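Local coordinates for nucleotidyltransferase-like protein (Exiguobacterium sibiricum, PDB 3C18) that is of unconfirmed function but, with a nucleotidyltransferase-like domain, a YgxA-like substrate-binding domain and a helix-turn-helix domain, is probably related to nucleotide-transferring enzymes, at residues 8-13 and 20-25; 26-29 and 33-36; 39-44 and 88-93; 55-60 and 64-69; 70-75 and 101-106. All coordinates share one frame; numbering follows the deposited sequence. Where two conformers were deposited one is given.

Interaction 1 of 5, residues 8-13 and 20-25; sequences TIYSEY and QGIIAV
The N-terminal helix 2-15 lies against the mixed five-stranded sheet of the nucleotidyltransferase-like domain, and here Ile22 of strand 19-26 reaches up to Tyr10 and Tyr13 on the helix. A single methyl does all the touching: Ile22 CD1 sits 4.0 Å from Tyr10 CD1 and 4.1 Å from Tyr13 CB. It also comes within 4.1 Å of the backbone oxygen Tyr10 O, which accepts from Tyr13 N. The isoleucine chain is stretched out past CG1 (chi2 173°), which carries CD1 away from the strand to the helix. Tyr10 crosses it at about a right angle. From Tyr13 only the root of the side chain takes part, because its ring leads off along the sheet toward Leu67 and Tyr58. Both phenol groups bond elsewhere, Tyr10 OH to Glu3 and Tyr13 OH to Lys56. Beside Ile22 the strand carries a classic beta bulge, where Gln20 and Gly21 both face Ile45, and on its other edge the backbone pairs with strand 95-99. Across the contact there is no hydrogen bond, so these segments meet through dispersion and burial of apolar surface, while the tyrosine hydroxyls find their hydrogen-bond partners outside the contact.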
# COMPACT_ATOMS: atom_id res chain seq x y z
N THR A 8 27.04 -19.21 -15.94
CA THR A 8 26.40 -19.35 -17.25
C THR A 8 25.16 -18.48 -17.34
O THR A 8 24.69 -18.12 -18.43
CB THR A 8 26.04 -20.82 -17.55
OG1 THR A 8 27.24 -21.59 -17.69
CG2 THR A 8 25.22 -20.93 -18.82
N ILE A 9 24.65 -18.12 -16.17
CA ILE A 9 23.45 -17.29 -16.10
C ILE A 9 23.79 -15.80 -15.97
O ILE A 9 23.24 -14.98 -16.67
CB ILE A 9 22.50 -17.70 -14.94
CG1 ILE A 9 21.99 -19.13 -15.14
CG2 ILE A 9 21.30 -16.71 -14.84
CD1 ILE A 9 20.99 -19.62 -14.11
N TYR A 10 24.71 -15.45 -15.09
CA TYR A 10 24.92 -14.03 -14.78
C TYR A 10 25.88 -13.35 -15.73
O TYR A 10 25.87 -12.13 -15.89
CB TYR A 10 25.40 -13.85 -13.33
CG TYR A 10 26.87 -14.07 -13.10
CD1 TYR A 10 27.80 -13.16 -13.56
CD2 TYR A 10 27.33 -15.16 -12.36
CE1 TYR A 10 29.15 -13.34 -13.34
CE2 TYR A 10 28.69 -15.36 -12.14
CZ TYR A 10 29.59 -14.44 -12.63
OH TYR A 10 30.95 -14.59 -12.42
N SER A 11 26.69 -14.15 -16.39
CA SER A 11 27.81 -13.58 -17.19
C SER A 11 27.35 -12.55 -18.20
O SER A 11 27.98 -11.52 -18.37
CB SER A 11 28.67 -14.65 -17.88
OG SER A 11 29.63 -15.16 -16.96
N GLU A 12 26.22 -12.80 -18.83
CA GLU A 12 25.75 -11.92 -19.91
C GLU A 12 25.33 -10.56 -19.30
O GLU A 12 25.40 -9.51 -19.96
CB GLU A 12 24.60 -12.59 -20.68
N TYR A 13 24.96 -10.60 -18.02
CA TYR A 13 24.52 -9.41 -17.27
C TYR A 13 25.69 -8.55 -16.90
O TYR A 13 25.66 -7.32 -17.04
CB TYR A 13 23.69 -9.79 -16.03
CG TYR A 13 22.32 -10.33 -16.39
CD1 TYR A 13 21.24 -9.50 -16.59
CD2 TYR A 13 22.11 -11.70 -16.57
CE1 TYR A 13 19.97 -10.02 -16.93
CE2 TYR A 13 20.86 -12.23 -16.90
CZ TYR A 13 19.79 -11.37 -17.09
OH TYR A 13 18.55 -11.89 -17.47
N GLN A 20 25.23 -2.55 -12.60
CA GLN A 20 26.04 -1.93 -11.52
C GLN A 20 26.48 -2.96 -10.49
O GLN A 20 27.49 -2.80 -9.80
CB GLN A 20 25.25 -0.81 -10.82
CG GLN A 20 24.69 0.21 -11.77
CD GLN A 20 25.78 0.89 -12.56
OE1 GLN A 20 26.69 1.45 -11.99
NE2 GLN A 20 25.69 0.84 -13.88
N GLY A 21 25.73 -4.03 -10.38
CA GLY A 21 26.05 -5.05 -9.40
C GLY A 21 25.24 -6.31 -9.50
O GLY A 21 24.14 -6.33 -10.06
N ILE A 22 25.84 -7.38 -9.03
CA ILE A 22 25.21 -8.67 -8.96
C ILE A 22 25.55 -9.32 -7.64
O ILE A 22 26.70 -9.44 -7.25
CB ILE A 22 25.62 -9.60 -10.11
CG1 ILE A 22 25.42 -8.91 -11.47
CG2 ILE A 22 24.84 -10.91 -10.06
CD1 ILE A 22 25.96 -9.74 -12.60
N ILE A 23 24.49 -9.67 -6.94
CA ILE A 23 24.55 -10.27 -5.62
C ILE A 23 23.94 -11.65 -5.66
O ILE A 23 22.94 -11.87 -6.32
CB ILE A 23 23.73 -9.41 -4.61
CG1 ILE A 23 24.61 -8.30 -4.02
CG2 ILE A 23 23.16 -10.26 -3.50
CD1 ILE A 23 25.45 -8.73 -2.84
N ALA A 24 24.56 -12.58 -4.93
CA ALA A 24 24.05 -13.93 -4.81
C ALA A 24 23.70 -14.27 -3.34
O ALA A 24 24.46 -13.98 -2.42
CB ALA A 24 25.02 -14.93 -5.42
N VAL A 25 22.53 -14.85 -3.17
CA VAL A 25 22.01 -15.27 -1.88
C VAL A 25 21.57 -16.71 -1.94
O VAL A 25 20.74 -17.10 -2.75
CB VAL A 25 20.77 -14.44 -1.51
CG1 VAL A 25 20.32 -14.72 -0.07
CG2 VAL A 25 21.03 -12.97 -1.76

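Interaction 2 of 5, residues 26-29 and 33-36; sequences EKRQ and SLTD
Arg28 and Leu34 meet across the loop between strands 19-26 and 40-46, which carries a short 3-10 segment at 33-34, the leucine lying against one face of the guanidinium group. Leu34 CD2 stands 3.8 Å above that plane, offset toward its rim, and Leu34 CB approaches Arg28 NH2 at 3.7 Å. Two torsions bring the groups together. The arginine chain bends at chi3 (-53°), folding its head back over the leucine, and Leu34 holds CG opposite its backbone N (chi1 -176°), the two side chains crossing at about a right angle. The guanidinium is further tied by a salt bridge from NH2 to Asp32 OD1, and the same carboxylate oxygen accepts from Leu34 N, so one aspartate positions both partners. Thr35 fits against the backbone before Arg28: its CG2 lies 3.9 Å from Glu26 C, while its OG1 is 3.5 Å from Lys27 CB and is hydrogen-bonded to Phe38 O. Lys27 runs fully extended beyond CG, away from Thr35, to a long, weak ion pair with Asp39. One ordered water spans the outer end, donating to Gln29 OE1 at 3.1 Å and accepting from Ser33 N at 3.1 Å. Leu34 and Thr35 pack on Val25 at the end of strand 19-26, and helix 85-93 flanks Arg28 and Leu34 through His89.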
# COMPACT_ATOMS: atom_id res chain seq x y z
N GLU A 26 22.12 -17.51 -1.04
CA GLU A 26 21.80 -18.93 -0.95
C GLU A 26 20.68 -19.18 0.02
O GLU A 26 20.55 -18.50 1.04
CB GLU A 26 23.04 -19.70 -0.50
CG GLU A 26 22.85 -21.20 -0.50
CD GLU A 26 24.15 -21.93 -0.23
OE1 GLU A 26 24.96 -21.40 0.55
OE2 GLU A 26 24.35 -23.01 -0.81
N LYS A 27 19.86 -20.16 -0.31
CA LYS A 27 18.79 -20.56 0.60
C LYS A 27 19.37 -21.02 1.93
O LYS A 27 20.46 -21.57 2.00
CB LYS A 27 17.94 -21.67 0.00
CG LYS A 27 18.66 -22.98 -0.16
CD LYS A 27 17.68 -24.04 -0.57
CE LYS A 27 18.37 -25.36 -0.80
NZ LYS A 27 17.32 -26.36 -1.05
N ARG A 28 18.62 -20.75 2.99
CA ARG A 28 19.06 -21.05 4.36
C ARG A 28 18.40 -22.32 4.87
O ARG A 28 18.76 -22.91 5.89
CB ARG A 28 18.72 -19.89 5.28
CG ARG A 28 19.38 -18.57 4.86
CD ARG A 28 18.70 -17.40 5.54
NE ARG A 28 17.28 -17.44 5.30
CZ ARG A 28 16.40 -16.60 5.84
NH1 ARG A 28 16.82 -15.66 6.67
NH2 ARG A 28 15.11 -16.72 5.55
N GLN A 29 17.42 -22.73 4.10
CA GLN A 29 16.58 -23.86 4.46
C GLN A 29 15.78 -24.25 3.24
O GLN A 29 15.73 -23.49 2.25
CB GLN A 29 15.61 -23.46 5.58
CG GLN A 29 14.84 -22.18 5.25
CD GLN A 29 13.52 -22.05 5.98
OE1 GLN A 29 12.50 -21.66 5.41
NE2 GLN A 29 13.53 -22.41 7.25
N SER A 33 11.69 -18.55 1.71
CA SER A 33 10.98 -17.41 1.09
C SER A 33 11.98 -16.35 0.65
O SER A 33 11.74 -15.58 -0.27
CB SER A 33 10.00 -16.78 2.06
OG SER A 33 10.70 -16.37 3.23
N LEU A 34 13.12 -16.35 1.31
CA LEU A 34 14.19 -15.37 1.04
C LEU A 34 14.70 -15.48 -0.39
O LEU A 34 15.17 -14.50 -1.01
CB LEU A 34 15.38 -15.58 1.99
CG LEU A 34 16.50 -14.54 1.86
CD1 LEU A 34 16.03 -13.18 2.43
CD2 LEU A 34 17.81 -14.98 2.51
N THR A 35 14.61 -16.69 -0.92
CA THR A 35 15.17 -17.00 -2.24
C THR A 35 14.10 -17.55 -3.17
O THR A 35 14.40 -18.30 -4.09
CB THR A 35 16.37 -17.98 -2.15
OG1 THR A 35 15.97 -19.16 -1.47
CG2 THR A 35 17.50 -17.36 -1.39
N ASP A 36 12.87 -17.13 -2.91
CA ASP A 36 11.73 -17.47 -3.75
C ASP A 36 11.47 -18.96 -3.85
O ASP A 36 10.95 -19.44 -4.85
CB ASP A 36 11.95 -16.95 -5.17
CG ASP A 36 11.61 -15.46 -5.32
OD1 ASP A 36 11.16 -14.88 -4.33
OD2 ASP A 36 11.74 -14.92 -6.43
O HOH W 1 10.61 -19.40 4.47

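Interaction 3 of 5, residues 39-44 and 88-93; sequences DVLLLV and VHWVSE
Leu41 and Leu43, alternate residues on one face of strand 40-46, pack on Trp90 and Val91 of helix 85-93. The strand runs in the middle of the mixed five-stranded sheet of the nucleotidyltransferase-like domain, and the helix crosses it nearly perpendicularly: the axes of strand 40-44 and helix 88-93 make 92° and pass 10.0 Å apart. The main interaction is a CH-pi contact. Leu41 CD2 stands over the centre of the six-membered ring of Trp90, 3.7 Å from its centroid and only 13° off the ring normal. Leu41 has CG opposite its backbone N (chi1 -171°), sending both methyls out from the sheet to the indole. The remaining contacts are ordinary apolar packing. Leu43 CD1 reaches Trp90 CE3 at 4.1 Å from an oblique direction, and its other methyl, Leu43 CD2, meets Val91 CG2 at 4.1 Å; the two branches thus divide between successive helix residues. No hydrogen bond joins the segments. The buried indole nitrogen is nevertheless satisfied, since Trp90 NE1 bonds to Leu34 O in the loop that precedes the strand, and His68 of the adjacent strand meets the indole edge-to-face. Those outer contacts help fix the rotation of the ring beneath the leucine. The closest approach lies over the same face near its rim, where Leu41 CD1 stands above Trp90 CZ2 at 3.4 Å.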
# COMPACT_ATOMS: atom_id res chain seq x y z
N ASP A 39 16.99 -22.16 -4.93
CA ASP A 39 18.27 -22.54 -4.31
C ASP A 39 19.20 -21.37 -4.17
O ASP A 39 19.98 -21.27 -3.22
CB ASP A 39 18.99 -23.63 -5.13
CG ASP A 39 18.20 -24.90 -5.27
OD1 ASP A 39 17.66 -25.36 -4.25
OD2 ASP A 39 18.10 -25.46 -6.39
N VAL A 40 19.17 -20.51 -5.18
CA VAL A 40 19.99 -19.31 -5.21
C VAL A 40 19.19 -18.19 -5.81
O VAL A 40 18.49 -18.37 -6.79
CB VAL A 40 21.30 -19.49 -6.03
CG1 VAL A 40 22.03 -18.17 -6.18
CG2 VAL A 40 22.19 -20.52 -5.35
N LEU A 41 19.28 -17.03 -5.18
CA LEU A 41 18.64 -15.83 -5.71
C LEU A 41 19.74 -14.88 -6.15
O LEU A 41 20.69 -14.62 -5.44
CB LEU A 41 17.72 -15.16 -4.68
CG LEU A 41 16.84 -14.02 -5.24
CD1 LEU A 41 15.46 -14.05 -4.69
CD2 LEU A 41 17.44 -12.66 -5.05
N LEU A 42 19.63 -14.44 -7.38
CA LEU A 42 20.56 -13.48 -7.92
C LEU A 42 19.85 -12.15 -8.03
O LEU A 42 18.76 -12.07 -8.55
CB LEU A 42 21.03 -13.90 -9.31
CG LEU A 42 22.00 -15.06 -9.46
CD1 LEU A 42 22.13 -15.42 -10.94
CD2 LEU A 42 23.35 -14.71 -8.85
N LEU A 43 20.51 -11.12 -7.55
CA LEU A 43 20.00 -9.76 -7.62
C LEU A 43 20.90 -8.95 -8.50
O LEU A 43 22.07 -8.72 -8.19
CB LEU A 43 19.90 -9.12 -6.23
CG LEU A 43 19.57 -7.62 -6.21
CD1 LEU A 43 18.10 -7.39 -6.63
CD2 LEU A 43 19.87 -7.03 -4.83
N VAL A 44 20.34 -8.54 -9.62
CA VAL A 44 21.07 -7.76 -10.63
C VAL A 44 20.57 -6.34 -10.58
O VAL A 44 19.40 -6.08 -10.79
CB VAL A 44 20.82 -8.35 -12.07
CG1 VAL A 44 21.60 -7.59 -13.11
CG2 VAL A 44 21.20 -9.87 -12.11
N VAL A 88 16.92 -5.43 1.66
CA VAL A 88 17.95 -4.97 2.61
C VAL A 88 18.82 -6.17 2.95
O VAL A 88 20.04 -6.09 2.93
CB VAL A 88 17.36 -4.35 3.91
CG1 VAL A 88 18.45 -4.18 4.96
CG2 VAL A 88 16.68 -3.03 3.61
N HIS A 89 18.15 -7.29 3.19
CA HIS A 89 18.81 -8.54 3.57
C HIS A 89 19.70 -9.04 2.45
O HIS A 89 20.82 -9.48 2.68
CB HIS A 89 17.77 -9.64 3.88
CG HIS A 89 18.36 -10.89 4.45
ND1 HIS A 89 17.93 -11.43 5.64
CD2 HIS A 89 19.36 -11.69 4.02
CE1 HIS A 89 18.64 -12.51 5.92
NE2 HIS A 89 19.51 -12.69 4.94
N TRP A 90 19.19 -8.94 1.23
CA TRP A 90 19.92 -9.41 0.08
C TRP A 90 21.23 -8.65 -0.06
O TRP A 90 22.29 -9.23 -0.31
CB TRP A 90 19.14 -9.25 -1.23
CG TRP A 90 17.98 -10.15 -1.37
CD1 TRP A 90 17.78 -11.32 -0.70
CD2 TRP A 90 16.88 -10.00 -2.27
NE1 TRP A 90 16.62 -11.89 -1.10
CE2 TRP A 90 16.03 -11.10 -2.06
CE3 TRP A 90 16.53 -9.04 -3.22
CZ2 TRP A 90 14.84 -11.27 -2.78
CZ3 TRP A 90 15.33 -9.20 -3.91
CH2 TRP A 90 14.52 -10.32 -3.70
N VAL A 91 21.14 -7.33 0.02
CA VAL A 91 22.30 -6.49 -0.24
C VAL A 91 23.28 -6.66 0.89
O VAL A 91 24.47 -6.66 0.67
CB VAL A 91 21.97 -5.00 -0.38
CG1 VAL A 91 23.25 -4.18 -0.43
CG2 VAL A 91 21.06 -4.74 -1.62
N SER A 92 22.77 -6.85 2.10
CA SER A 92 23.65 -6.85 3.25
C SER A 92 24.32 -8.20 3.51
O SER A 92 25.52 -8.26 3.80
CB SER A 92 22.92 -6.36 4.51
OG SER A 92 22.31 -7.44 5.18
N GLU A 93 23.56 -9.28 3.38
CA GLU A 93 24.11 -10.61 3.64
C GLU A 93 24.60 -11.26 2.35
O GLU A 93 25.33 -12.25 2.37
CB GLU A 93 23.07 -11.51 4.30
CG GLU A 93 22.51 -10.95 5.61
CD GLU A 93 23.60 -10.64 6.63
OE1 GLU A 93 24.36 -11.55 7.00
OE2 GLU A 93 23.69 -9.47 7.07

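Interaction 4 of 5, residues 55-60 and 64-69; sequences VKHYRL and RVSLHL
Val55 and His68 form a non-hydrogen-bonded pair in the beta hairpin of strands 53-60 and 63-71, whose antiparallel register runs on to Arg59 opposite Arg64. Followed outward, Val55 CB lies 3.8 Å from Leu67 O and then branches: CG1 lies 3.5 Å from Leu67 O and 3.7 Å from Ser66 OG, and CG2 rests over the centre of the His68 imidazole, 3.8 Å from the ring centroid and 13° off its normal. The valine and histidine lie side by side, pointing the same way. Further along this face, Ser66 OG meets the edge of the His57 ring, 3.4 Å from His57 CD2. Tyr58 and Leu67 pack on the other face, the tyrosine edge turned to Leu67 CB.

The hydrogen-bonded pairs are Lys56 with Leu67 and Tyr58 with Val65. Each makes two bonds; Val65 N to Tyr58 O is 2.8 Å long and almost straight at N-H (175°), although the donor is tilted 31° from the carbonyl plane. Arg59 and Arg64 touch through their aliphatic parts. Arg59 NH2 bridges to Glu282 and His57 ND1 bonds to Tyr286, both of the second subunit, whose strand extends the sheet beyond Tyr58-Leu60. Ser66 and His68 share one carboxylate oxygen, Asp36 OD2. Held at ND1 by Trp53 NE1 and at NE2 by Asp36, the His68 ring is fixed in rotation while Val55 CG2 covers one face.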
# COMPACT_ATOMS: atom_id res chain seq x y z
N VAL A 55 11.49 -10.35 -12.84
CA VAL A 55 12.01 -11.65 -12.34
C VAL A 55 12.06 -12.69 -13.46
O VAL A 55 11.21 -12.73 -14.34
CB VAL A 55 11.18 -12.21 -11.21
CG1 VAL A 55 11.78 -13.55 -10.71
CG2 VAL A 55 11.00 -11.19 -10.11
N LYS A 56 13.09 -13.50 -13.40
CA LYS A 56 13.33 -14.61 -14.33
C LYS A 56 13.69 -15.84 -13.49
O LYS A 56 14.32 -15.72 -12.46
CB LYS A 56 14.49 -14.26 -15.27
CG LYS A 56 14.35 -12.90 -15.94
CD LYS A 56 15.48 -12.63 -16.92
CE LYS A 56 15.46 -11.17 -17.44
NZ LYS A 56 16.28 -10.89 -18.69
N HIS A 57 13.23 -17.01 -13.92
CA HIS A 57 13.47 -18.30 -13.23
C HIS A 57 14.17 -19.31 -14.13
O HIS A 57 13.72 -19.58 -15.23
CB HIS A 57 12.16 -18.96 -12.77
CG HIS A 57 11.53 -18.32 -11.58
ND1 HIS A 57 10.25 -18.62 -11.16
CD2 HIS A 57 11.98 -17.34 -10.76
CE1 HIS A 57 9.96 -17.88 -10.10
NE2 HIS A 57 11.00 -17.12 -9.82
N TYR A 58 15.24 -19.86 -13.60
CA TYR A 58 16.10 -20.80 -14.29
C TYR A 58 16.39 -22.06 -13.49
O TYR A 58 16.32 -22.08 -12.27
CB TYR A 58 17.48 -20.15 -14.50
CG TYR A 58 17.46 -18.86 -15.27
CD1 TYR A 58 17.35 -18.85 -16.66
CD2 TYR A 58 17.56 -17.63 -14.61
CE1 TYR A 58 17.34 -17.67 -17.36
CE2 TYR A 58 17.55 -16.44 -15.31
CZ TYR A 58 17.43 -16.47 -16.67
OH TYR A 58 17.42 -15.30 -17.37
N ARG A 59 16.72 -23.13 -14.21
CA ARG A 59 17.39 -24.31 -13.61
C ARG A 59 18.66 -24.58 -14.40
O ARG A 59 18.68 -24.63 -15.63
CB ARG A 59 16.51 -25.56 -13.53
CG ARG A 59 17.12 -26.61 -12.59
CD ARG A 59 16.19 -27.78 -12.38
NE ARG A 59 15.98 -28.53 -13.60
CZ ARG A 59 15.10 -29.52 -13.71
NH1 ARG A 59 14.36 -29.86 -12.68
NH2 ARG A 59 14.96 -30.15 -14.86
N LEU A 60 19.77 -24.63 -13.68
CA LEU A 60 21.05 -24.91 -14.30
C LEU A 60 21.58 -26.16 -13.65
O LEU A 60 22.06 -26.17 -12.50
CB LEU A 60 22.03 -23.75 -14.21
CG LEU A 60 23.36 -24.08 -14.90
CD1 LEU A 60 23.18 -24.62 -16.32
CD2 LEU A 60 24.30 -22.90 -14.88
N ARG A 64 18.30 -24.47 -9.02
CA ARG A 64 17.20 -23.55 -9.35
C ARG A 64 17.55 -22.16 -8.89
O ARG A 64 17.88 -21.92 -7.73
CB ARG A 64 15.89 -23.99 -8.72
CG ARG A 64 15.43 -25.33 -9.19
CD ARG A 64 14.40 -25.92 -8.27
NE ARG A 64 13.04 -25.53 -8.62
CZ ARG A 64 12.01 -25.60 -7.78
NH1 ARG A 64 12.18 -26.01 -6.53
NH2 ARG A 64 10.80 -25.22 -8.19
N VAL A 65 17.47 -21.24 -9.83
CA VAL A 65 17.92 -19.87 -9.64
C VAL A 65 16.82 -18.88 -10.00
O VAL A 65 16.28 -18.91 -11.07
CB VAL A 65 19.15 -19.58 -10.55
CG1 VAL A 65 19.72 -18.17 -10.31
CG2 VAL A 65 20.21 -20.63 -10.34
N SER A 66 16.51 -18.02 -9.03
CA SER A 66 15.63 -16.86 -9.26
C SER A 66 16.49 -15.62 -9.51
O SER A 66 17.40 -15.31 -8.76
CB SER A 66 14.71 -16.60 -8.07
OG SER A 66 13.77 -15.60 -8.40
N LEU A 67 16.19 -14.92 -10.58
CA LEU A 67 16.88 -13.69 -10.88
C LEU A 67 15.95 -12.47 -10.78
O LEU A 67 14.96 -12.34 -11.52
CB LEU A 67 17.53 -13.79 -12.24
CG LEU A 67 18.55 -12.72 -12.60
CD1 LEU A 67 19.60 -13.26 -13.51
CD2 LEU A 67 17.84 -11.53 -13.22
N HIS A 68 16.29 -11.60 -9.83
CA HIS A 68 15.65 -10.29 -9.67
C HIS A 68 16.47 -9.21 -10.35
O HIS A 68 17.61 -8.98 -10.02
CB HIS A 68 15.40 -9.98 -8.20
CG HIS A 68 14.26 -10.77 -7.60
ND1 HIS A 68 13.13 -10.17 -7.09
CD2 HIS A 68 14.07 -12.10 -7.49
CE1 HIS A 68 12.30 -11.11 -6.65
NE2 HIS A 68 12.84 -12.29 -6.89
N LEU A 69 15.85 -8.59 -11.35
CA LEU A 69 16.42 -7.51 -12.14
C LEU A 69 15.72 -6.24 -11.69
O LEU A 69 14.50 -6.13 -11.84
CB LEU A 69 16.18 -7.74 -13.65
CG LEU A 69 16.93 -6.80 -14.61
CD1 LEU A 69 18.43 -6.90 -14.43
CD2 LEU A 69 16.56 -7.09 -16.04

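Interaction 5 of 5, residues 70-75 and 101-106; sequences VHEQVL and NDYLTD
Glu72 and Tyr103 pass each other in opposite directions, bringing the start of helix 72-81 against the first turn of helix 103-110. The polar-to-aromatic approach is made by the carboxylate, with Glu72 OE2 3.4 Å from Tyr103 CE1. It comes in obliquely, the carboxylate and ring planes being 66° apart. Glu72 is extended throughout, with CG opposite the backbone N (chi1 -178°); this stretched chain carries its aliphatic part past the ring, with CG 3.8 Å from both Tyr103 CE1 and Tyr103 OH. The other carboxylate oxygen, OE1, forms a salt bridge with Arg47, which anchors the acid while OE2 lies near the CD1-CE1 side of the ring. A smaller van der Waals contact sets Leu75 CD2 against the phenol oxygen, Tyr103 OH, at 3.5 Å, one turn farther along the same helix.

Hydrogen bonds act within residues 70-75 instead of across the contact. His71 is the N-cap of helix 72-81, and its ND1 accepts from Gln73 N at 3.0 Å, with the donor only 6° out of the imidazole plane. That bond satisfies an amide of the first turn and fixes the ring's rotation. Strand 63-71 passes directly into the capped helix here. Beneath the two helix starts lie the sheet strands 19-26 and 40-46: Gln20 touches both Glu72 and Tyr103, while Ile45 packs against Glu72, Leu75 and Tyr103.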
# COMPACT_ATOMS: atom_id res chain seq x y z
N VAL A 70 16.48 -5.34 -11.08
CA VAL A 70 15.94 -4.10 -10.51
C VAL A 70 16.73 -2.88 -10.94
O VAL A 70 17.94 -2.92 -10.97
CB VAL A 70 15.97 -4.15 -8.99
CG1 VAL A 70 15.33 -2.91 -8.39
CG2 VAL A 70 15.26 -5.42 -8.50
N HIS A 71 16.02 -1.82 -11.25
CA HIS A 71 16.70 -0.55 -11.62
C HIS A 71 17.28 0.08 -10.37
O HIS A 71 16.66 0.05 -9.31
CB HIS A 71 15.74 0.42 -12.29
CG HIS A 71 16.42 1.55 -12.99
ND1 HIS A 71 17.01 2.59 -12.29
CD2 HIS A 71 16.66 1.79 -14.29
CE1 HIS A 71 17.56 3.43 -13.15
NE2 HIS A 71 17.34 2.98 -14.37
N GLU A 72 18.47 0.65 -10.51
CA GLU A 72 19.19 1.27 -9.40
C GLU A 72 18.36 2.29 -8.63
O GLU A 72 18.53 2.45 -7.44
CB GLU A 72 20.47 1.94 -9.91
CG GLU A 72 21.30 2.56 -8.81
CD GLU A 72 22.59 3.19 -9.32
OE1 GLU A 72 22.92 3.00 -10.50
OE2 GLU A 72 23.28 3.88 -8.55
N GLN A 73 17.42 2.92 -9.32
CA GLN A 73 16.61 4.02 -8.75
C GLN A 73 15.41 3.46 -8.04
O GLN A 73 14.87 4.07 -7.12
CB GLN A 73 16.14 4.99 -9.84
CG GLN A 73 17.32 5.68 -10.55
CD GLN A 73 16.89 6.74 -11.56
OE1 GLN A 73 15.70 7.00 -11.75
NE2 GLN A 73 17.87 7.35 -12.24
N VAL A 74 15.00 2.29 -8.48
CA VAL A 74 13.91 1.58 -7.83
C VAL A 74 14.39 1.00 -6.49
O VAL A 74 13.70 1.05 -5.48
CB VAL A 74 13.33 0.50 -8.72
CG1 VAL A 74 12.36 -0.37 -7.96
CG2 VAL A 74 12.64 1.15 -9.94
N LEU A 75 15.59 0.45 -6.51
CA LEU A 75 16.18 -0.14 -5.32
C LEU A 75 16.45 0.97 -4.30
O LEU A 75 16.24 0.84 -3.09
CB LEU A 75 17.52 -0.84 -5.64
CG LEU A 75 18.21 -1.49 -4.43
CD1 LEU A 75 17.26 -2.47 -3.72
CD2 LEU A 75 19.54 -2.14 -4.81
N ASN A 101 32.08 0.33 -10.31
CA ASN A 101 32.16 1.59 -9.57
C ASN A 101 31.92 1.39 -8.07
O ASN A 101 31.39 2.26 -7.39
CB ASN A 101 31.15 2.59 -10.14
CG ASN A 101 31.42 2.92 -11.60
OD1 ASN A 101 32.58 3.02 -12.03
ND2 ASN A 101 30.35 3.08 -12.39
N ASP A 102 32.31 0.22 -7.60
CA ASP A 102 32.22 -0.13 -6.18
C ASP A 102 30.79 0.07 -5.68
O ASP A 102 30.54 0.25 -4.49
CB ASP A 102 33.17 0.75 -5.38
CG ASP A 102 34.63 0.38 -5.61
OD1 ASP A 102 34.92 -0.83 -5.78
OD2 ASP A 102 35.48 1.30 -5.60
N TYR A 103 29.85 0.02 -6.61
CA TYR A 103 28.45 0.25 -6.28
C TYR A 103 27.95 -0.58 -5.08
O TYR A 103 27.32 -0.06 -4.15
CB TYR A 103 27.57 0.05 -7.51
CG TYR A 103 26.11 0.01 -7.16
CD1 TYR A 103 25.40 1.19 -6.96
CD2 TYR A 103 25.45 -1.20 -6.99
CE1 TYR A 103 24.08 1.17 -6.61
CE2 TYR A 103 24.13 -1.23 -6.63
CZ TYR A 103 23.44 -0.04 -6.44
OH TYR A 103 22.10 -0.04 -6.09
N LEU A 104 28.24 -1.87 -5.10
CA LEU A 104 27.71 -2.78 -4.07
C LEU A 104 28.53 -2.71 -2.79
O LEU A 104 28.01 -2.89 -1.71
CB LEU A 104 27.61 -4.22 -4.55
CG LEU A 104 26.45 -4.49 -5.48
CD1 LEU A 104 26.55 -5.91 -6.04
CD2 LEU A 104 25.11 -4.27 -4.75
N THR A 105 29.83 -2.46 -2.93
CA THR A 105 30.70 -2.38 -1.75
C THR A 105 30.32 -1.16 -0.92
O THR A 105 30.23 -1.21 0.31
CB THR A 105 32.21 -2.34 -2.12
OG1 THR A 105 32.61 -3.64 -2.58
CG2 THR A 105 33.07 -1.94 -0.91
N ASP A 106 30.03 -0.07 -1.62
CA ASP A 106 29.64 1.18 -0.99
C ASP A 106 28.25 1.05 -0.39
O ASP A 106 27.96 1.61 0.65
CB ASP A 106 29.57 2.33 -2.00
CG ASP A 106 30.92 2.78 -2.48
OD1 ASP A 106 31.95 2.26 -1.97
OD2 ASP A 106 30.94 3.67 -3.36

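How the interactions relate
All five interactions belong to one nucleotidyltransferase-like domain and most share its sheet. Interactions 1 and 3 lie on adjacent strands, centres about 11 Å apart, where Ile23 O is 2.8 Å from Leu43 N. Interaction 4 continues the sheet through Leu42 N and Ser66 O, also 2.8 Å apart, and meets helix 2-15 of interaction 1 where Ile9 CD1 packs 3.6 Å from Tyr58 CB. Asp36 links interaction 2 to interaction 4; glycerol, probably from crystallisation, is bound about 4 Å from the His57 side chain, and glycerol also bonds to Asp36 O, perhaps marking a pocket. Interaction 5 lies farthest from interaction 2, centres about 22 Å apart.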